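Local coordinates for protein proteasome assembly chaperone 2 (PAC2) homologue Rv2125 (Mycobacterium tuberculosis, PDB 5UN0) that is of unknown function but, as a homologue of the eukaryotic proteasome assembly chaperone PAC2 and a PAC2 family member, may act in assembling protein complexes, at residues A[119-124]-A[174-179]; A[189-194]-A[205-210]; A[35-40]-A[63-68]; A[94-99]-A[157-162]. One frame throughout, in Å; residues are numbered along the deposited sequence.

Contact 1 (A[119-124]-A[174-179]); sequences ADTPHT and WAAVPH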
loop_
_atom_site.group_PDB
_atom_site.type_symbol
_atom_site.label_atom_id
_atom_site.label_comp_id
_atom_site.label_asym_id
_atom_site.label_seq_id
_atom_site.Cartn_x
_atom_site.Cartn_y
_atom_site.Cartn_z
ATOM N N ALA A 119 5.228 -17.700 14.312
ATOM C CA ALA A 119 5.271 -19.109 13.932
ATOM C C ALA A 119 4.360 -19.953 14.805
ATOM O O ALA A 119 3.791 -19.469 15.795
ATOM C CB ALA A 119 6.700 -19.636 13.992
ATOM N N ASP A 120 4.217 -21.211 14.393
ATOM C CA ASP A 120 3.549 -22.230 15.192
ATOM C C ASP A 120 4.565 -22.722 16.221
ATOM O O ASP A 120 5.437 -23.532 15.896
ATOM C CB ASP A 120 3.071 -23.409 14.323
ATOM C CG ASP A 120 2.136 -22.983 13.189
ATOM O OD1 ASP A 120 1.235 -22.135 13.405
ATOM O OD2 ASP A 120 2.304 -23.527 12.073
ATOM N N THR A 121 4.460 -22.212 17.449
ATOM C CA THR A 121 5.412 -22.552 18.512
ATOM C C THR A 121 4.790 -22.299 19.896
ATOM O O THR A 121 4.061 -21.324 20.082
ATOM C CB THR A 121 6.734 -21.759 18.348
ATOM O OG1 THR A 121 7.684 -22.153 19.349
ATOM C CG2 THR A 121 6.492 -20.249 18.438
ATOM N N PRO A 122 5.059 -23.179 20.874
ATOM C CA PRO A 122 4.469 -22.969 22.207
ATOM C C PRO A 122 5.071 -21.768 22.931
ATOM O O PRO A 122 6.232 -21.420 22.702
ATOM C CB PRO A 122 4.791 -24.262 22.971
ATOM C CG PRO A 122 5.747 -25.030 22.129
ATOM C CD PRO A 122 5.942 -24.353 20.810
ATOM N N HIS A 123 4.274 -21.140 23.786
ATOM C CA HIS A 123 4.763 -20.075 24.654
ATOM C C HIS A 123 5.344 -20.636 25.940
ATOM O O HIS A 123 5.918 -19.896 26.738
ATOM C CB HIS A 123 3.643 -19.092 24.987
ATOM C CG HIS A 123 2.582 -19.654 25.888
ATOM N ND1 HIS A 123 1.507 -20.372 25.414
ATOM C CD2 HIS A 123 2.419 -19.578 27.233
ATOM C CE1 HIS A 123 0.731 -20.721 26.425
ATOM N NE2 HIS A 123 1.261 -20.251 27.540
ATOM N N THR A 124 5.183 -21.943 26.135
ATOM C CA THR A 124 5.622 -22.618 27.359
ATOM C C THR A 124 6.976 -23.315 27.183
ATOM O O THR A 124 7.445 -24.016 28.089
ATOM C CB THR A 124 4.580 -23.655 27.819
ATOM O OG1 THR A 124 4.418 -24.665 26.812
ATOM C CG2 THR A 124 3.243 -22.981 28.070
ATOM N N TRP A 174 16.413 -14.446 13.638
ATOM C CA TRP A 174 14.950 -14.320 13.655
ATOM C C TRP A 174 14.398 -15.101 14.806
ATOM O O TRP A 174 14.619 -16.301 14.898
ATOM C CB TRP A 174 14.359 -14.870 12.362
ATOM C CG TRP A 174 14.684 -14.029 11.208
ATOM C CD1 TRP A 174 15.816 -14.073 10.456
ATOM C CD2 TRP A 174 13.893 -12.962 10.688
ATOM N NE1 TRP A 174 15.781 -13.097 9.484
ATOM C CE2 TRP A 174 14.606 -12.402 9.606
ATOM C CE3 TRP A 174 12.651 -12.420 11.033
ATOM C CZ2 TRP A 174 14.115 -11.328 8.865
ATOM C CZ3 TRP A 174 12.163 -11.356 10.298
ATOM C CH2 TRP A 174 12.899 -10.815 9.227
ATOM N N ALA A 175 13.679 -14.428 15.684
ATOM C CA ALA A 175 13.064 -15.083 16.843
ATOM C C ALA A 175 11.640 -15.499 16.512
ATOM O O ALA A 175 10.885 -14.715 15.935
ATOM C CB ALA A 175 13.072 -14.149 18.046
ATOM N N ALA A 176 11.260 -16.717 16.903
ATOM C CA ALA A 176 9.903 -17.241 16.618
ATOM C C ALA A 176 8.903 -16.967 17.748
ATOM O O ALA A 176 8.988 -17.551 18.836
ATOM C CB ALA A 176 9.955 -18.727 16.314
ATOM N N VAL A 177 7.944 -16.087 17.461
ATOM C CA VAL A 177 6.898 -15.693 18.413
ATOM C C VAL A 177 5.610 -16.476 18.143
ATOM O O VAL A 177 5.202 -16.621 16.988
ATOM C CB VAL A 177 6.593 -14.183 18.313
ATOM C CG1 VAL A 177 5.593 -13.754 19.383
ATOM C CG2 VAL A 177 7.881 -13.371 18.424
ATOM N N PRO A 178 4.974 -16.999 19.203
ATOM C CA PRO A 178 3.685 -17.676 19.053
ATOM C C PRO A 178 2.616 -16.755 18.473
ATOM O O PRO A 178 2.354 -15.694 19.035
ATOM C CB PRO A 178 3.329 -18.072 20.486
ATOM C CG PRO A 178 4.640 -18.172 21.192
ATOM C CD PRO A 178 5.521 -17.140 20.564
ATOM N N HIS A 179 2.012 -17.162 17.360
ATOM C CA HIS A 179 1.040 -16.315 16.643
ATOM C C HIS A 179 -0.181 -15.898 17.471
ATOM O O HIS A 179 -0.762 -14.837 17.239
ATOM C CB HIS A 179 0.560 -17.019 15.375
ATOM C CG HIS A 179 0.016 -18.390 15.627
ATOM N ND1 HIS A 179 -1.230 -18.610 16.174
ATOM C CD2 HIS A 179 0.562 -19.613 15.434
ATOM C CE1 HIS A 179 -1.434 -19.910 16.289
ATOM N NE2 HIS A 179 -0.362 -20.542 15.848
#
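Ala-119 and Val-177 meet through their backbones: Ala-119 N donates to Val-177 O over 2.9 Å, close to straight at 168°. A weak bond returns from His-179 N to Ala-119 O at 3.3 Å, so Ala-119 is held at both its N and its O. This is where the parallel pairing of strands 110-119 and 170-178, neighbours in the mixed sheet, comes to its end. Ala-119 is bridged to Pro-178, and the run from Ala-119 to His-123 heads 88° from that of 176-179.

The apolar contacts gather mostly round Pro-178; apart from them, Ala-119 CB lies 4.1 Å from Ala-176 CB. Thr-121 holds OG1 anti to its backbone N (chi1 -177°), which leaves CG2 between N and the carbonyl carbon; that methyl rests against Pro-178 CD at 3.9 Å. His-123 touches Pro-178 CG with its CB at 4.0 Å, while its ring turns away and bonds Tyr-180 OH through ND1.

The polar contacts involve Asp-120 and His-179. Asp-120 OD1 approaches His-179 CD2 to 3.3 Å, with carboxylate and imidazole nearly perpendicular. Tyr-234 OH, from the last modelled helix, 231-235, hydrogen-bonds both Asp-120 OD1 and His-179 NE2.

Contact 2 (A[189-194]-A[205-210]); sequences ATIALL and VPLADL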
loop_
_atom_site.group_PDB
_atom_site.type_symbol
_atom_site.label_atom_id
_atom_site.label_comp_id
_atom_site.label_asym_id
_atom_site.label_seq_id
_atom_site.Cartn_x
_atom_site.Cartn_y
_atom_site.Cartn_z
ATOM N N ALA A 189 11.519 -13.229 23.694
ATOM C CA ALA A 189 12.272 -13.301 22.450
ATOM C C ALA A 189 13.331 -12.203 22.429
ATOM O O ALA A 189 14.426 -12.392 21.886
ATOM C CB ALA A 189 11.343 -13.175 21.253
ATOM N N THR A 190 13.003 -11.057 23.019
ATOM C CA THR A 190 13.964 -9.971 23.139
ATOM C C THR A 190 15.210 -10.491 23.855
ATOM O O THR A 190 16.347 -10.235 23.437
ATOM C CB THR A 190 13.362 -8.780 23.892
ATOM O OG1 THR A 190 12.131 -8.406 23.270
ATOM C CG2 THR A 190 14.290 -7.600 23.854
ATOM N N ILE A 191 14.995 -11.236 24.929
ATOM C CA ILE A 191 16.103 -11.859 25.631
ATOM C C ILE A 191 16.906 -12.684 24.647
ATOM O O ILE A 191 18.114 -12.465 24.465
ATOM C CB ILE A 191 15.622 -12.752 26.783
ATOM C CG1 ILE A 191 15.138 -11.873 27.946
ATOM C CG2 ILE A 191 16.743 -13.679 27.224
ATOM C CD1 ILE A 191 14.772 -12.613 29.219
ATOM N N ALA A 192 16.209 -13.615 23.998
ATOM C CA ALA A 192 16.834 -14.535 23.047
ATOM C C ALA A 192 17.662 -13.800 22.010
ATOM O O ALA A 192 18.797 -14.163 21.767
ATOM C CB ALA A 192 15.786 -15.388 22.368
ATOM N N LEU A 193 17.102 -12.751 21.423
ATOM C CA LEU A 193 17.830 -11.968 20.415
ATOM C C LEU A 193 19.071 -11.312 21.014
ATOM O O LEU A 193 20.121 -11.283 20.398
ATOM C CB LEU A 193 16.942 -10.881 19.785
ATOM C CG LEU A 193 15.805 -11.322 18.846
ATOM C CD1 LEU A 193 14.958 -10.119 18.430
ATOM C CD2 LEU A 193 16.317 -12.055 17.607
ATOM N N LEU A 194 18.921 -10.786 22.219
ATOM C CA LEU A 194 20.019 -10.129 22.908
ATOM C C LEU A 194 21.174 -11.082 23.126
ATOM O O LEU A 194 22.339 -10.702 22.994
ATOM C CB LEU A 194 19.551 -9.575 24.255
ATOM C CG LEU A 194 18.796 -8.252 24.155
ATOM C CD1 LEU A 194 18.055 -7.997 25.454
ATOM C CD2 LEU A 194 19.751 -7.104 23.794
ATOM N N VAL A 205 25.676 -8.286 27.747
ATOM C CA VAL A 205 24.597 -7.295 27.815
ATOM C C VAL A 205 23.751 -7.561 29.055
ATOM O O VAL A 205 23.256 -8.685 29.274
ATOM C CB VAL A 205 23.717 -7.193 26.533
ATOM C CG1 VAL A 205 23.281 -8.549 26.023
ATOM C CG2 VAL A 205 22.491 -6.321 26.779
ATOM N N PRO A 206 23.585 -6.519 29.878
ATOM C CA PRO A 206 22.863 -6.630 31.124
ATOM C C PRO A 206 21.392 -6.790 30.826
ATOM O O PRO A 206 20.807 -5.918 30.182
ATOM C CB PRO A 206 23.139 -5.284 31.815
ATOM C CG PRO A 206 23.910 -4.442 30.850
ATOM C CD PRO A 206 23.866 -5.117 29.533
ATOM N N LEU A 207 20.799 -7.897 31.259
ATOM C CA LEU A 207 19.390 -8.120 30.975
ATOM C C LEU A 207 18.501 -7.382 31.954
ATOM O O LEU A 207 17.331 -7.128 31.652
ATOM C CB LEU A 207 19.044 -9.599 30.987
ATOM C CG LEU A 207 19.752 -10.428 29.921
ATOM C CD1 LEU A 207 19.749 -11.893 30.316
ATOM C CD2 LEU A 207 19.088 -10.242 28.570
ATOM N N ALA A 208 19.048 -7.037 33.121
ATOM C CA ALA A 208 18.309 -6.284 34.143
ATOM C C ALA A 208 17.022 -7.000 34.608
ATOM O O ALA A 208 17.099 -8.074 35.210
ATOM C CB ALA A 208 18.007 -4.874 33.648
ATOM N N ASP A 209 15.860 -6.414 34.311
ATOM C CA ASP A 209 14.579 -6.872 34.831
ATOM C C ASP A 209 13.816 -7.733 33.819
ATOM O O ASP A 209 12.652 -8.076 34.042
ATOM C CB ASP A 209 13.729 -5.634 35.170
ATOM C CG ASP A 209 12.792 -5.839 36.370
ATOM O OD1 ASP A 209 13.140 -6.603 37.305
ATOM O OD2 ASP A 209 11.708 -5.193 36.390
ATOM N N LEU A 210 14.456 -8.081 32.708
ATOM C CA LEU A 210 13.756 -8.790 31.630
ATOM C C LEU A 210 13.229 -10.173 32.044
ATOM O O LEU A 210 12.095 -10.520 31.721
ATOM C CB LEU A 210 14.625 -8.893 30.364
ATOM C CG LEU A 210 14.616 -7.684 29.423
ATOM C CD1 LEU A 210 15.635 -7.869 28.315
ATOM C CD2 LEU A 210 13.246 -7.437 28.812
#
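Leu-194 and Leu-210 bring their CD1 methyls to 3.7 Å, the shortest side-chain approach here, with the two side chains crossing at about a right angle. Leu-194 has CG anti to its carbonyl carbon, beside its own N (chi1 -80°), and its two branches divide the work. CD1 meets Leu-210 and also Leu-207 CD2 at 4.0 Å, whereas CD2 faces Val-205 CG2 at 4.1 Å.

Val-205 straddles the end of this row. Its CG2 stands anti to the backbone N and reaches the leucine methyl; its CG1, set between N and the carbonyl carbon (chi1 47°), lies 3.8 Å from Leu-194 O. One turn back on the helix, Ile-191 slides past Leu-210 in the opposite sense, laying CG1 3.9 Å from Leu-210 CB. Leu-207 also reaches Ile-191, more loosely, through CD2.

No hydrogen bond crosses between the segments. The loop is shaped within itself by a type II' turn from Leu-207 to Leu-210, closed by Leu-210 N to Leu-207 O, and Leu-24 of helix 16-27 covers both Leu-194 and Val-205. This is a helix-loop-helix connection: the chain leaves helix 188-201, runs back along it and starts helix 210-222, with the leucines, Ile-191 and Val-205 packed between.

Contact 3 (A[35-40]-A[63-68]); sequences EIDDEA and WPAMRI
Ile-36 and Met-66 form a hydrogen-bonded pair in the antiparallel ladder between strand 31-36, outermost in the mixed sheet of this chain, and strand 66-71. Both backbone bonds of the pair are made: Ile-36 N to Met-66 O at 2.7 Å and Met-66 N to Ile-36 O at 2.9 Å, each with an N-H...O angle of 164°. Their side chains leave on the same face, CB to CB 3.8 Å, and pack under helix 92-105, Ile-36 on Leu-99 and Met-66 on Phe-95.

The next pair, Glu-35 with Arg-67, is non-hydrogen-bonded and carries its side chains on the other face, running alongside each other in the same direction. Glu-35 CG stands anti to the backbone N (chi1 170°), which sets it near Ala-65 CB, 4.1 Å away. Farther out, OE1 lies 3.5 Å from Arg-67 NE in a salt bridge; OE1 stands off the guanidinium plane, so the attraction is electrostatic and not a directed hydrogen bond. NH2 of that group donates to Gln-62 OE1, and NH1 makes a weak bond to Ala-65 O.

Past Ile-36 the strands part. Ala-65 CB comes close to Ile-36 O, and Asp-37 OD1 comes to 3.7 Å from Trp-63 CB, its carboxylate almost perpendicular to the indole. Arg-93 of a neighbouring subunit makes a cation-pi contact with that indole, so this end of the pairing lies at a subunit interface. Where direct bonding stops, a water spans the gap, donating to Asp-37 O at 2.9 Å and to Pro-64 O at 2.8 Å.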
loop_
_atom_site.group_PDB
_atom_site.type_symbol
_atom_site.label_atom_id
_atom_site.label_comp_id
_atom_site.label_asym_id
_atom_site.label_seq_id
_atom_site.Cartn_x
_atom_site.Cartn_y
_atom_site.Cartn_z
ATOM N N GLU A 35 20.048 10.501 11.497
ATOM C CA GLU A 35 18.642 10.179 11.299
ATOM C C GLU A 35 18.265 10.287 9.820
ATOM O O GLU A 35 18.346 11.364 9.247
ATOM C CB GLU A 35 17.779 11.120 12.124
ATOM C CG GLU A 35 16.303 11.028 11.792
ATOM C CD GLU A 35 15.421 11.621 12.870
ATOM O OE1 GLU A 35 15.382 11.053 13.997
ATOM O OE2 GLU A 35 14.759 12.648 12.575
ATOM N N ILE A 36 17.872 9.168 9.206
ATOM C CA ILE A 36 17.525 9.132 7.773
ATOM C C ILE A 36 16.021 9.326 7.584
ATOM O O ILE A 36 15.205 8.411 7.764
ATOM C CB ILE A 36 18.027 7.862 7.072
ATOM C CG1 ILE A 36 19.550 7.840 7.085
ATOM C CG2 ILE A 36 17.561 7.818 5.626
ATOM C CD1 ILE A 36 20.155 6.594 6.460
ATOM N N ASP A 37 15.702 10.548 7.167
ATOM C CA ASP A 37 14.365 11.138 7.174
ATOM C C ASP A 37 13.751 11.122 5.778
ATOM O O ASP A 37 12.584 11.464 5.605
ATOM C CB ASP A 37 14.522 12.598 7.619
ATOM C CG ASP A 37 13.225 13.253 7.982
ATOM O OD1 ASP A 37 12.387 12.626 8.680
ATOM O OD2 ASP A 37 13.046 14.420 7.571
ATOM N N ASP A 38 14.539 10.709 4.789
ATOM C CA ASP A 38 14.245 11.015 3.400
ATOM C C ASP A 38 12.912 10.478 2.912
ATOM O O ASP A 38 12.533 9.339 3.162
ATOM C CB ASP A 38 15.349 10.514 2.486
ATOM C CG ASP A 38 15.465 11.330 1.224
ATOM O OD1 ASP A 38 14.439 11.652 0.606
ATOM O OD2 ASP A 38 16.601 11.659 0.851
ATOM N N GLU A 39 12.220 11.343 2.184
ATOM C CA GLU A 39 10.903 11.048 1.632
ATOM C C GLU A 39 11.007 10.216 0.336
ATOM O O GLU A 39 9.997 9.768 -0.206
ATOM C CB GLU A 39 10.095 12.357 1.449
ATOM C CG GLU A 39 10.514 13.226 0.275
ATOM C CD GLU A 39 9.798 14.573 0.234
ATOM O OE1 GLU A 39 8.777 14.759 0.956
ATOM O OE2 GLU A 39 10.265 15.448 -0.541
ATOM N N ALA A 40 12.226 10.016 -0.148
ATOM C CA ALA A 40 12.472 9.046 -1.208
ATOM C C ALA A 40 12.153 7.610 -0.770
ATOM O O ALA A 40 11.884 6.764 -1.603
ATOM C CB ALA A 40 13.915 9.127 -1.669
ATOM N N TRP A 63 7.981 12.313 11.913
ATOM C CA TRP A 63 8.059 11.609 10.634
ATOM C C TRP A 63 8.776 10.263 10.727
ATOM O O TRP A 63 9.819 10.160 11.376
ATOM C CB TRP A 63 8.811 12.464 9.620
ATOM C CG TRP A 63 8.099 13.714 9.266
ATOM C CD1 TRP A 63 8.153 14.899 9.922
ATOM C CD2 TRP A 63 7.216 13.901 8.163
ATOM N NE1 TRP A 63 7.359 15.824 9.290
ATOM C CE2 TRP A 63 6.771 15.228 8.206
ATOM C CE3 TRP A 63 6.774 13.078 7.134
ATOM C CZ2 TRP A 63 5.898 15.745 7.268
ATOM C CZ3 TRP A 63 5.912 13.587 6.213
ATOM C CH2 TRP A 63 5.472 14.908 6.281
ATOM N N PRO A 64 8.258 9.245 10.020
ATOM C CA PRO A 64 8.942 7.963 10.004
ATOM C C PRO A 64 10.338 8.151 9.472
ATOM O O PRO A 64 10.554 8.997 8.607
ATOM C CB PRO A 64 8.117 7.132 9.031
ATOM C CG PRO A 64 7.464 8.132 8.150
ATOM C CD PRO A 64 7.166 9.300 9.030
ATOM N N ALA A 65 11.282 7.382 9.995
ATOM C CA ALA A 65 12.682 7.571 9.660
ATOM C C ALA A 65 13.524 6.438 10.195
ATOM O O ALA A 65 13.030 5.557 10.927
ATOM C CB ALA A 65 13.176 8.898 10.226
ATOM N N MET A 66 14.812 6.502 9.851
ATOM C CA MET A 66 15.820 5.576 10.357
ATOM C C MET A 66 16.741 6.297 11.334
ATOM O O MET A 66 17.480 7.182 10.936
ATOM C CB MET A 66 16.635 5.020 9.195
ATOM C CG MET A 66 17.322 3.701 9.500
ATOM S SD MET A 66 16.111 2.392 9.785
ATOM C CE MET A 66 17.010 1.379 10.950
ATOM N N ARG A 67 16.677 5.928 12.615
ATOM C CA ARG A 67 17.532 6.525 13.659
ATOM C C ARG A 67 18.810 5.717 13.889
ATOM O O ARG A 67 18.778 4.504 14.119
ATOM C CB ARG A 67 16.753 6.706 14.965
ATOM C CG ARG A 67 15.765 7.850 14.864
ATOM C CD ARG A 67 14.590 7.800 15.866
ATOM N NE ARG A 67 13.412 8.512 15.323
ATOM C CZ ARG A 67 12.595 7.996 14.395
ATOM N NH1 ARG A 67 12.806 6.771 13.907
ATOM N NH2 ARG A 67 11.557 8.697 13.946
ATOM N N ILE A 68 19.943 6.401 13.776
ATOM C CA ILE A 68 21.239 5.789 13.992
ATOM C C ILE A 68 21.882 6.487 15.177
ATOM O O ILE A 68 22.039 7.708 15.174
ATOM C CB ILE A 68 22.128 5.909 12.741
ATOM C CG1 ILE A 68 21.445 5.221 11.551
ATOM C CG2 ILE A 68 23.514 5.322 13.006
ATOM C CD1 ILE A 68 22.230 5.247 10.251
HETATM O O HOH W 1 9.916 10.607 6.358
#

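Contact 4 (A[94-99]-A[157-162]); sequences TFCDEL and GVFQSA
Leu-99 lays its CD1 methyl over one face of the Phe-159 ring, and this is the well-filled, buried half of the contact. The methyl carbon is 4.0 Å from the ring centroid and only 14° off the normal, a CH-pi contact displaced toward the rim, with CE2 the nearest ring atom at 3.9 Å. Phe-159 has CG anti to its backbone N (chi1 174°), which starts the side chain off beside its carbonyl carbon; the two side chains cross at about a right angle.

Cys-96 fills the middle, where the backbones come nearest. Its SG lies 3.7 Å from Phe-159 CA and 3.9 Å from Val-158 CG1, and meets the aromatic ring obliquely, 5.5 Å from its centroid, as a sulfur-aromatic contact. The helices, 92-105 and 155-166, lie on one face of the mixed sheet of this alpha/beta fold; the axes of the two short segments cross at -53° and approach to 9.8 Å. Phe-159 also packs on Val-111 and Ile-113 of strand 110-119, so the aromatic half faces the sheet.

Away from the sheet the contact thins. Ala-162, partly exposed, offers just its CB, 3.9 Å from Cys-96 CB, and no hydrogen bond joins the segments anywhere. Part of the outer flank is met by a neighbouring subunit, whose Trp-63 packs on Val-158 and whose Leu-61 packs on Ser-161.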
loop_
_atom_site.group_PDB
_atom_site.type_symbol
_atom_site.label_atom_id
_atom_site.label_comp_id
_atom_site.label_asym_id
_atom_site.label_seq_id
_atom_site.Cartn_x
_atom_site.Cartn_y
_atom_site.Cartn_z
ATOM N N THR A 94 18.967 1.833 -2.867
ATOM C CA THR A 94 19.647 3.077 -2.550
ATOM C C THR A 94 19.661 3.392 -1.053
ATOM O O THR A 94 20.574 4.083 -0.552
ATOM C CB THR A 94 18.953 4.236 -3.276
ATOM O OG1 THR A 94 18.472 3.777 -4.546
ATOM C CG2 THR A 94 19.935 5.395 -3.477
ATOM N N PHE A 95 18.626 2.909 -0.357
ATOM C CA PHE A 95 18.511 2.988 1.104
ATOM C C PHE A 95 19.660 2.215 1.708
ATOM O O PHE A 95 20.299 2.669 2.660
ATOM C CB PHE A 95 17.179 2.376 1.551
ATOM C CG PHE A 95 16.965 2.333 3.050
ATOM C CD1 PHE A 95 16.343 3.387 3.707
ATOM C CD2 PHE A 95 17.331 1.227 3.790
ATOM C CE1 PHE A 95 16.129 3.355 5.071
ATOM C CE2 PHE A 95 17.121 1.190 5.155
ATOM C CZ PHE A 95 16.519 2.257 5.796
ATOM N N CYS A 96 19.920 1.040 1.152
ATOM C CA CYS A 96 20.993 0.176 1.652
ATOM C C CYS A 96 22.364 0.767 1.340
ATOM O O CYS A 96 23.254 0.768 2.185
ATOM C CB CYS A 96 20.849 -1.239 1.084
ATOM S SG CYS A 96 19.433 -2.141 1.767
ATOM N N ASP A 97 22.524 1.293 0.126
ATOM C CA ASP A 97 23.739 2.028 -0.247
ATOM C C ASP A 97 24.011 3.171 0.723
ATOM O O ASP A 97 25.167 3.429 1.089
ATOM C CB ASP A 97 23.632 2.602 -1.664
ATOM C CG ASP A 97 23.653 1.537 -2.754
ATOM O OD1 ASP A 97 24.203 0.434 -2.537
ATOM O OD2 ASP A 97 23.109 1.816 -3.843
ATOM N N GLU A 98 22.954 3.867 1.121
ATOM C CA GLU A 98 23.102 4.972 2.068
ATOM C C GLU A 98 23.691 4.460 3.398
ATOM O O GLU A 98 24.752 4.920 3.844
ATOM C CB GLU A 98 21.744 5.688 2.270
ATOM C CG GLU A 98 21.838 7.033 2.993
ATOM C CD GLU A 98 20.598 7.918 2.855
ATOM O OE1 GLU A 98 20.296 8.641 3.830
ATOM O OE2 GLU A 98 19.946 7.915 1.788
ATOM N N LEU A 99 23.007 3.488 3.998
ATOM C CA LEU A 99 23.440 2.886 5.255
ATOM C C LEU A 99 24.862 2.403 5.161
ATOM O O LEU A 99 25.652 2.604 6.071
ATOM C CB LEU A 99 22.546 1.693 5.634
ATOM C CG LEU A 99 21.054 1.926 5.896
ATOM C CD1 LEU A 99 20.406 0.622 6.295
ATOM C CD2 LEU A 99 20.840 2.972 6.972
ATOM N N GLY A 157 16.665 -8.848 5.338
ATOM C CA GLY A 157 17.362 -9.784 4.462
ATOM C C GLY A 157 18.082 -9.117 3.306
ATOM O O GLY A 157 19.155 -9.553 2.905
ATOM N N VAL A 158 17.490 -8.060 2.771
ATOM C CA VAL A 158 18.101 -7.309 1.678
ATOM C C VAL A 158 19.390 -6.625 2.146
ATOM O O VAL A 158 20.445 -6.743 1.529
ATOM C CB VAL A 158 17.131 -6.239 1.130
ATOM C CG1 VAL A 158 17.828 -5.339 0.121
ATOM C CG2 VAL A 158 15.953 -6.918 0.472
ATOM N N PHE A 159 19.259 -5.888 3.241
ATOM C CA PHE A 159 20.357 -5.132 3.817
ATOM C C PHE A 159 21.456 -6.095 4.195
ATOM O O PHE A 159 22.645 -5.833 3.968
ATOM C CB PHE A 159 19.874 -4.376 5.052
ATOM C CG PHE A 159 20.965 -3.675 5.817
ATOM C CD1 PHE A 159 20.998 -3.735 7.194
ATOM C CD2 PHE A 159 21.942 -2.931 5.156
ATOM C CE1 PHE A 159 21.978 -3.080 7.910
ATOM C CE2 PHE A 159 22.924 -2.261 5.861
ATOM C CZ PHE A 159 22.943 -2.340 7.247
ATOM N N GLN A 160 21.047 -7.215 4.764
ATOM C CA GLN A 160 21.984 -8.250 5.129
ATOM C C GLN A 160 22.793 -8.587 3.897
ATOM O O GLN A 160 24.017 -8.565 3.919
ATOM C CB GLN A 160 21.224 -9.478 5.640
ATOM C CG GLN A 160 22.042 -10.462 6.450
ATOM C CD GLN A 160 22.770 -11.464 5.604
ATOM O OE1 GLN A 160 22.848 -11.322 4.385
ATOM N NE2 GLN A 160 23.297 -12.507 6.246
ATOM N N SER A 161 22.072 -8.903 2.822
ATOM C CA SER A 161 22.649 -9.264 1.531
ATOM C C SER A 161 23.479 -8.151 0.897
ATOM O O SER A 161 24.435 -8.413 0.177
ATOM C CB SER A 161 21.537 -9.660 0.571
ATOM O OG SER A 161 21.977 -9.553 -0.769
ATOM N N ALA A 162 23.089 -6.912 1.133
ATOM C CA ALA A 162 23.873 -5.770 0.681
ATOM C C ALA A 162 25.213 -5.664 1.437
ATOM O O ALA A 162 26.206 -5.202 0.883
ATOM C CB ALA A 162 23.070 -4.491 0.853
#

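Along the chain, contact 3 closes first; contacts 4 and 1 then alternate their segments, and contact 2 comes last. Contacts 1 and 3 belong to the same mixed sheet but lie on opposite sides of the chain's centre, their centres 31 Å apart. Contacts 3 and 4 are 15 Å apart and touch: the edge strand 31-36 and its neighbour 66-71 lie against helix 92-105, where Ile-68 meets Leu-99. Contacts 1 and 2, 17 Å apart, meet where Ala-175 of strand 170-178 packs on Ala-189 and Leu-193 of helix 188-201. Helices thus cover both faces of the sheet, contact 4 on one and contact 2 on the other, while contacts 3 and 4 also reach neighbouring subunits in the three-chain assembly.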